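PDB 6TGF: exopolysaccharide biosynthesis protein from Pantoea stewartii subsp. stewartii DC283, which probably hydrolyses glycan chains of the bacterial exopolysaccharide biofilm, acting as a trimeric glycan-modifying enzyme with a tailspike-like fold. Local coordinates for residues D453-W459 with I474-L480. Residue numbers count along the deposited sequence, not the author numbering.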
loop_
_atom_site.group_PDB
_atom_site.type_symbol
_atom_site.label_atom_id
_atom_site.label_comp_id
_atom_site.label_asym_id
_atom_site.label_seq_id
_atom_site.Cartn_x
_atom_site.Cartn_y
_atom_site.Cartn_z
ATOM N N ASP B 453 15.347 2.166 -18.151
ATOM C CA ASP B 453 15.073 0.945 -18.953
ATOM C C ASP B 453 14.240 -0.037 -18.122
ATOM O O ASP B 453 14.751 -0.518 -17.093
ATOM C CB ASP B 453 16.385 0.305 -19.416
ATOM C CG ASP B 453 16.199 -0.920 -20.293
ATOM O OD1 ASP B 453 15.161 -0.998 -20.976
ATOM O OD2 ASP B 453 17.095 -1.786 -20.283
ATOM N N ILE B 454 13.006 -0.311 -18.559
ATOM C CA ILE B 454 12.132 -1.396 -18.018
ATOM C C ILE B 454 11.700 -2.297 -19.184
ATOM O O ILE B 454 10.587 -2.852 -19.128
ATOM C CB ILE B 454 10.933 -0.811 -17.239
ATOM C CG1 ILE B 454 10.021 0.047 -18.121
ATOM C CG2 ILE B 454 11.417 -0.041 -16.020
ATOM C CD1 ILE B 454 8.628 0.232 -17.564
ATOM N N SER B 455 12.570 -2.449 -20.189
ATOM C CA SER B 455 12.331 -3.254 -21.417
ATOM C C SER B 455 12.231 -4.741 -21.058
ATOM O O SER B 455 12.801 -5.141 -20.021
ATOM C CB SER B 455 13.413 -3.011 -22.442
ATOM O OG SER B 455 14.693 -3.326 -21.912
ATOM N N ASN B 456 11.517 -5.517 -21.880
ATOM C CA ASN B 456 11.366 -6.994 -21.756
ATOM C C ASN B 456 10.795 -7.349 -20.375
ATOM O O ASN B 456 11.068 -8.467 -19.893
ATOM C CB ASN B 456 12.697 -7.707 -22.016
ATOM C CG ASN B 456 13.076 -7.725 -23.481
ATOM O OD1 ASN B 456 12.304 -8.187 -24.316
ATOM N ND2 ASN B 456 14.265 -7.239 -23.799
ATOM N N GLY B 457 10.011 -6.443 -19.780
ATOM C CA GLY B 457 9.493 -6.572 -18.404
ATOM C C GLY B 457 8.029 -6.968 -18.374
ATOM O O GLY B 457 7.456 -7.240 -19.450
ATOM N N GLN B 458 7.459 -7.016 -17.167
ATOM C CA GLN B 458 6.010 -7.216 -16.894
ATOM C C GLN B 458 5.639 -6.343 -15.691
ATOM O O GLN B 458 5.973 -6.733 -14.553
ATOM C CB GLN B 458 5.710 -8.693 -16.637
ATOM C CG GLN B 458 4.233 -8.995 -16.426
ATOM C CD GLN B 458 3.996 -10.421 -15.986
ATOM O OE1 GLN B 458 4.646 -10.927 -15.073
ATOM N NE2 GLN B 458 3.053 -11.080 -16.635
ATOM N N TRP B 459 4.992 -5.201 -15.945
ATOM C CA TRP B 459 4.784 -4.115 -14.952
ATOM C C TRP B 459 3.301 -3.745 -14.859
ATOM O O TRP B 459 2.674 -3.541 -15.916
ATOM C CB TRP B 459 5.621 -2.886 -15.323
ATOM C CG TRP B 459 7.101 -3.085 -15.218
ATOM C CD1 TRP B 459 7.943 -3.536 -16.193
ATOM C CD2 TRP B 459 7.928 -2.810 -14.072
ATOM N NE1 TRP B 459 9.231 -3.568 -15.732
ATOM C CE2 TRP B 459 9.255 -3.128 -14.435
ATOM C CE3 TRP B 459 7.678 -2.331 -12.781
ATOM C CZ2 TRP B 459 10.322 -2.980 -13.550
ATOM C CZ3 TRP B 459 8.734 -2.188 -11.906
ATOM C CH2 TRP B 459 10.037 -2.510 -12.288
ATOM N N ILE B 474 12.490 3.736 -21.583
ATOM C CA ILE B 474 12.649 2.614 -22.556
ATOM C C ILE B 474 11.901 1.395 -22.003
ATOM O O ILE B 474 12.313 0.878 -20.949
ATOM C CB ILE B 474 14.138 2.312 -22.827
ATOM C CG1 ILE B 474 14.901 3.545 -23.324
ATOM C CG2 ILE B 474 14.284 1.136 -23.783
ATOM C CD1 ILE B 474 14.435 4.079 -24.662
ATOM N N ALA B 475 10.835 0.971 -22.689
ATOM C CA ALA B 475 9.970 -0.172 -22.309
ATOM C C ALA B 475 9.768 -1.094 -23.519
ATOM O O ALA B 475 8.626 -1.543 -23.736
ATOM C CB ALA B 475 8.658 0.347 -21.772
ATOM N N TRP B 476 10.846 -1.377 -24.261
ATOM C CA TRP B 476 10.829 -2.217 -25.490
ATOM C C TRP B 476 10.395 -3.643 -25.130
ATOM O O TRP B 476 10.981 -4.212 -24.189
ATOM C CB TRP B 476 12.196 -2.220 -26.187
ATOM C CG TRP B 476 12.674 -0.880 -26.656
ATOM C CD1 TRP B 476 11.913 0.202 -26.991
ATOM C CD2 TRP B 476 14.041 -0.491 -26.879
ATOM N NE1 TRP B 476 12.712 1.242 -27.384
ATOM C CE2 TRP B 476 14.021 0.846 -27.330
ATOM C CE3 TRP B 476 15.275 -1.135 -26.735
ATOM C CZ2 TRP B 476 15.188 1.546 -27.636
ATOM C CZ3 TRP B 476 16.429 -0.443 -27.038
ATOM C CH2 TRP B 476 16.383 0.880 -27.482
ATOM N N HIS B 477 9.396 -4.180 -25.840
ATOM C CA HIS B 477 8.841 -5.552 -25.659
ATOM C C HIS B 477 8.300 -5.737 -24.235
ATOM O O HIS B 477 8.119 -6.900 -23.829
ATOM C CB HIS B 477 9.904 -6.618 -25.972
ATOM C CG HIS B 477 10.483 -6.529 -27.343
ATOM N ND1 HIS B 477 9.763 -6.862 -28.475
ATOM C CD2 HIS B 477 11.711 -6.164 -27.768
ATOM C CE1 HIS B 477 10.521 -6.693 -29.538
ATOM N NE2 HIS B 477 11.722 -6.267 -29.133
ATOM N N SER B 478 8.047 -4.645 -23.503
ATOM C CA SER B 478 7.653 -4.678 -22.071
ATOM C C SER B 478 6.132 -4.838 -21.958
ATOM O O SER B 478 5.406 -4.080 -22.626
ATOM C CB SER B 478 8.140 -3.458 -21.337
ATOM O OG SER B 478 8.194 -3.705 -19.940
ATOM N N ARG B 479 5.683 -5.791 -21.140
ATOM C CA ARG B 479 4.248 -6.133 -20.942
ATOM C C ARG B 479 3.665 -5.206 -19.868
ATOM O O ARG B 479 3.720 -5.572 -18.675
ATOM C CB ARG B 479 4.110 -7.612 -20.566
ATOM C CG ARG B 479 4.725 -8.576 -21.571
ATOM C CD ARG B 479 4.740 -10.003 -21.058
ATOM N NE ARG B 479 5.767 -10.239 -20.053
ATOM C CZ ARG B 479 5.846 -11.322 -19.283
ATOM N NH1 ARG B 479 4.948 -12.288 -19.384
ATOM N NH2 ARG B 479 6.828 -11.434 -18.405
ATOM N N LEU B 480 3.136 -4.049 -20.279
ATOM C CA LEU B 480 2.667 -2.973 -19.363
ATOM C C LEU B 480 1.163 -3.123 -19.103
ATOM O O LEU B 480 0.437 -3.537 -20.025
ATOM C CB LEU B 480 2.989 -1.607 -19.976
ATOM C CG LEU B 480 4.441 -1.394 -20.403
ATOM C CD1 LEU B 480 4.677 0.059 -20.788
ATOM C CD2 LEU B 480 5.412 -1.815 -19.307
HETATM O O HOH W 1 9.051 -9.920 -18.053
HETATM O O HOH W 2 8.295 -8.700 -21.776
#
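Two successive rungs of a parallel beta-helix stack here at a corner, where each segment turns from the end of a short strand into a longer strand of the next sheet. The backbones run in step and are laced almost from end to end. Ile454 N donates to Ile474 O (2.8 Å), Asn456 N to Trp476 O (2.7 Å), Arg479 N to Gly457 O (2.8 Å) and Trp459 N to Arg479 O (3.0 Å); the last two open the parallel pairing of Gln458 with Arg479 and Trp459 with Leu480. Residues 475-478 form a type II turn closed by Ser478 N to Ala475 O (3.2 Å). At the bend, Ser478 OG donates to Ile454 O (2.7 Å) and accepts a weak bond from Gly457 N (3.3 Å), so one hydroxyl ties both sides of the bend in 453-459. Within 453-459, Asp453 OD1 accepts from Ser455 N (3.1 Å) in an Asx turn and also from Ser455 OG (2.6 Å). The inner side is apolar: Ile454 CG1 meets Ala475 CB (3.9 Å), while Leu480 CD2 touches Ile454 CD1 (4.2 Å) and Trp459 CB (4.1 Å). On the other side of the sheet, the Arg479 guanidinium lies with one face over Gln458 CB, and water 1 links its NH2 to Asn456 O. Gln458 and Arg479 pack on Gln484 and Ser515 of a second subunit. The Asn456 side chain bonds through ND2 to Asp500 O and through OD1 to Trp502 N. Such in-register stacking of turns and parallel strands, with aliphatic side chains piled in the interior, is the hallmark of the right-handed parallel beta-helix of phage tailspikes.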